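Local structure of ATP-dependent DNA ligase (Mycobacterium tuberculosis, 6NHZ) at residues V194-W199 against T268-A273. The protein seals double-strand breaks in DNA by ATP-dependent ligation, working with Ku in bacterial non-homologous end joining. The protein carries 1 engineered substitution. Residues are numbered along the deposited sequence; the frame is centred on the assembly and turned at random.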
ATOM      1  N   VAL A 194      11.157  -0.728  11.533  1.00 33.12           N
ATOM      2  CA  VAL A 194      12.508  -1.020  12.004  1.00 31.86           C
ATOM      3  C   VAL A 194      13.429   0.151  11.695  1.00 32.12           C
ATOM      4  O   VAL A 194      13.141   0.992  10.841  1.00 33.52           O
ATOM      5  CB  VAL A 194      13.078  -2.299  11.366  1.00 29.10           C
ATOM      6  CG1 VAL A 194      12.295  -3.527  11.813  1.00 33.60           C
ATOM      7  CG2 VAL A 194      13.073  -2.163   9.842  1.00 32.92           C
ATOM      8  N   VAL A 195      14.567   0.190  12.394  1.00 31.62           N
ATOM      9  CA  VAL A 195      15.618   1.168  12.133  1.00 27.15           C
ATOM     10  C   VAL A 195      16.777   0.450  11.450  1.00 31.81           C
ATOM     11  O   VAL A 195      17.182  -0.645  11.869  1.00 28.06           O
ATOM     12  CB  VAL A 195      16.059   1.874  13.429  1.00 30.66           C
ATOM     13  CG1 VAL A 195      17.199   2.833  13.176  1.00 30.59           C
ATOM     14  CG2 VAL A 195      14.884   2.627  14.044  1.00 33.25           C
ATOM     15  N   ILE A 196      17.282   1.034  10.372  1.00 28.74           N
ATOM     16  CA  ILE A 196      18.385   0.433   9.630  1.00 30.54           C
ATOM     17  C   ILE A 196      19.683   0.738  10.357  1.00 27.95           C
ATOM     18  O   ILE A 196      19.953   1.895  10.712  1.00 28.00           O
ATOM     19  CB  ILE A 196      18.425   0.953   8.182  1.00 30.18           C
ATOM     20  CG1 ILE A 196      17.075   0.719   7.521  1.00 30.16           C
ATOM     21  CG2 ILE A 196      19.529   0.241   7.394  1.00 28.85           C
ATOM     22  CD1 ILE A 196      16.686  -0.732   7.489  1.00 35.88           C
ATOM     23  N   GLY A 197      20.483  -0.305  10.586  1.00 30.52           N
ATOM     24  CA  GLY A 197      21.693  -0.184  11.380  1.00 28.02           C
ATOM     25  C   GLY A 197      22.960  -0.486  10.607  1.00 29.33           C
ATOM     26  O   GLY A 197      24.067  -0.179  11.064  1.00 26.17           O
ATOM     27  N   GLY A 198      22.804  -1.094   9.443  1.00 28.81           N
ATOM     28  CA  GLY A 198      23.928  -1.388   8.575  1.00 30.83           C
ATOM     29  C   GLY A 198      23.418  -1.985   7.285  1.00 33.07           C
ATOM     30  O   GLY A 198      22.225  -2.267   7.131  1.00 33.60           O
ATOM     31  N   TRP A 199      24.352  -2.200   6.355  1.00 34.45           N
ATOM     32  CA  TRP A 199      24.021  -2.802   5.074  1.00 37.67           C
ATOM     33  C   TRP A 199      25.202  -3.606   4.547  1.00 40.71           C
ATOM     34  O   TRP A 199      26.362  -3.305   4.848  1.00 39.14           O
ATOM     35  CB  TRP A 199      23.617  -1.731   4.051  1.00 41.94           C
ATOM     36  CG  TRP A 199      24.707  -0.740   3.789  1.00 40.38           C
ATOM     37  CD1 TRP A 199      24.924   0.438   4.445  1.00 41.73           C
ATOM     38  CD2 TRP A 199      25.741  -0.845   2.800  1.00 41.82           C
ATOM     39  NE1 TRP A 199      26.027   1.074   3.922  1.00 45.10           N
ATOM     40  CE2 TRP A 199      26.542   0.307   2.909  1.00 40.19           C
ATOM     41  CE3 TRP A 199      26.060  -1.800   1.829  1.00 46.58           C
ATOM     42  CZ2 TRP A 199      27.646   0.526   2.093  1.00 44.79           C
ATOM     43  CZ3 TRP A 199      27.157  -1.578   1.019  1.00 48.06           C
ATOM     44  CH2 TRP A 199      27.937  -0.426   1.158  1.00 39.56           C
ATOM     45  N   THR A 268      28.782  -2.448   6.672  1.00 35.54           N
ATOM     46  CA  THR A 268      29.085  -1.063   7.006  1.00 33.51           C
ATOM     47  C   THR A 268      27.977  -0.574   7.923  1.00 32.61           C
ATOM     48  O   THR A 268      26.797  -0.740   7.609  1.00 33.72           O
ATOM     49  CB  THR A 268      29.179  -0.175   5.753  1.00 38.80           C
ATOM     50  OG1 THR A 268      30.166  -0.702   4.861  1.00 42.00           O
ATOM     51  CG2 THR A 268      29.582   1.240   6.135  1.00 37.72           C
ATOM     52  N   TYR A 269      28.341   0.003   9.057  1.00 33.08           N
ATOM     53  CA  TYR A 269      27.317   0.478   9.970  1.00 34.50           C
ATOM     54  C   TYR A 269      26.899   1.898   9.606  1.00 34.38           C
ATOM     55  O   TYR A 269      27.658   2.668   9.010  1.00 29.14           O
ATOM     56  CB  TYR A 269      27.796   0.407  11.424  1.00 36.04           C
ATOM     57  CG  TYR A 269      27.979  -1.023  11.901  1.00 35.44           C
ATOM     58  CD1 TYR A 269      26.897  -1.888  12.015  1.00 34.63           C
ATOM     59  CD2 TYR A 269      29.238  -1.511  12.213  1.00 38.50           C
ATOM     60  CE1 TYR A 269      27.069  -3.206  12.434  1.00 32.15           C
ATOM     61  CE2 TYR A 269      29.420  -2.821  12.633  1.00 37.68           C
ATOM     62  CZ  TYR A 269      28.332  -3.664  12.745  1.00 35.87           C
ATOM     63  OH  TYR A 269      28.512  -4.967  13.161  1.00 32.65           O
ATOM     64  N   VAL A 270      25.665   2.226   9.946  1.00 33.00           N
ATOM     65  CA  VAL A 270      25.136   3.561   9.730  1.00 33.30           C
ATOM     66  C   VAL A 270      24.584   4.067  11.048  1.00 33.17           C
ATOM     67  O   VAL A 270      24.175   3.287  11.913  1.00 33.11           O
ATOM     68  CB  VAL A 270      24.048   3.576   8.635  1.00 34.87           C
ATOM     69  CG1 VAL A 270      24.658   3.236   7.285  1.00 34.15           C
ATOM     70  CG2 VAL A 270      22.924   2.612   8.990  1.00 31.40           C
ATOM     71  N   LYS A 271      24.602   5.376  11.213  1.00 33.33           N
ATOM     72  CA  LYS A 271      23.910   5.949  12.350  1.00 35.66           C
ATOM     73  C   LYS A 271      22.441   5.540  12.283  1.00 33.62           C
ATOM     74  O   LYS A 271      21.873   5.440  11.187  1.00 32.83           O
ATOM     75  CB  LYS A 271      24.065   7.469  12.353  1.00 38.79           C
ATOM     76  CG  LYS A 271      25.510   7.887  12.556  1.00 42.34           C
ATOM     77  CD  LYS A 271      25.737   9.347  12.265  1.00 47.56           C
ATOM     78  CE  LYS A 271      27.156   9.725  12.619  1.00 51.72           C
ATOM     79  NZ  LYS A 271      27.475   9.291  14.012  1.00 57.56           N
ATOM     80  N   PRO A 272      21.814   5.240  13.422  1.00 33.24           N
ATOM     81  CA  PRO A 272      20.442   4.712  13.398  1.00 32.96           C
ATOM     82  C   PRO A 272      19.415   5.781  13.081  1.00 35.48           C
ATOM     83  O   PRO A 272      18.754   6.289  13.990  1.00 38.99           O
ATOM     84  CB  PRO A 272      20.253   4.171  14.820  1.00 32.88           C
ATOM     85  CG  PRO A 272      21.184   4.998  15.660  1.00 31.88           C
ATOM     86  CD  PRO A 272      22.371   5.288  14.788  1.00 35.45           C
ATOM     87  N   ALA A 273      19.261   6.118  11.802  1.00 37.63           N
ATOM     88  CA  ALA A 273      18.422   7.243  11.403  1.00 39.58           C
ATOM     89  C   ALA A 273      17.265   6.852  10.502  1.00 37.35           C
ATOM     90  O   ALA A 273      16.153   7.352  10.691  1.00 42.11           O
ATOM     91  CB  ALA A 273      19.275   8.315  10.696  1.00 38.09           C
TER
HETATM   92  O   HOH W   1      19.862   4.501   9.677  1.00 35.01           O
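Thr268 lays its CB over one face of the Trp199 indole, 3.6 Å above the ring plane and shifted toward the rim, while Val270 CG1 meets the edge of the ring at CD1. The Tyr269 ring, on the other side of the sheet, takes the carbonyl oxygen of Gly197 at its edge, 3.4 Å from CD1. These residues join two antiparallel strands, 190-200 and 268-270, in the OB-type domain that follows the nucleotide-binding domain of ATP-dependent DNA ligases. Trp199 and Thr268 form a hydrogen-bonded pair closed from both ends: Trp199 N donates to Thr268 O, lying in its carbonyl plane, and Thr268 N returns a nearly straight bond to Trp199 O. Next comes the non-hydrogen-bonded pair Gly198 and Tyr269, whose CA atoms approach to 4.1 Å; Gly198 CA also lies close to Thr268 O, at 3.1 Å. Val270 N then donates to Gly197 O at 3.1 Å, from well above the carbonyl plane. Trp199 CG sits between its own backbone N and carbonyl carbon (chi1 60°), which sets the indole alongside Thr268, and both side chains also touch His249. Trp199 NE1 is buried without a polar partner, 3.9 Å from Thr268 CB. Leu245 of helix 236-245 packs against both Trp199 and Val270. An inverse gamma turn centred on Pro272 follows, and the proline CB rests 3.7 Å from Val195 CG1. A water bridges the separation there, donating to Ile196 O and accepting from Ala273 N at 2.7 Å.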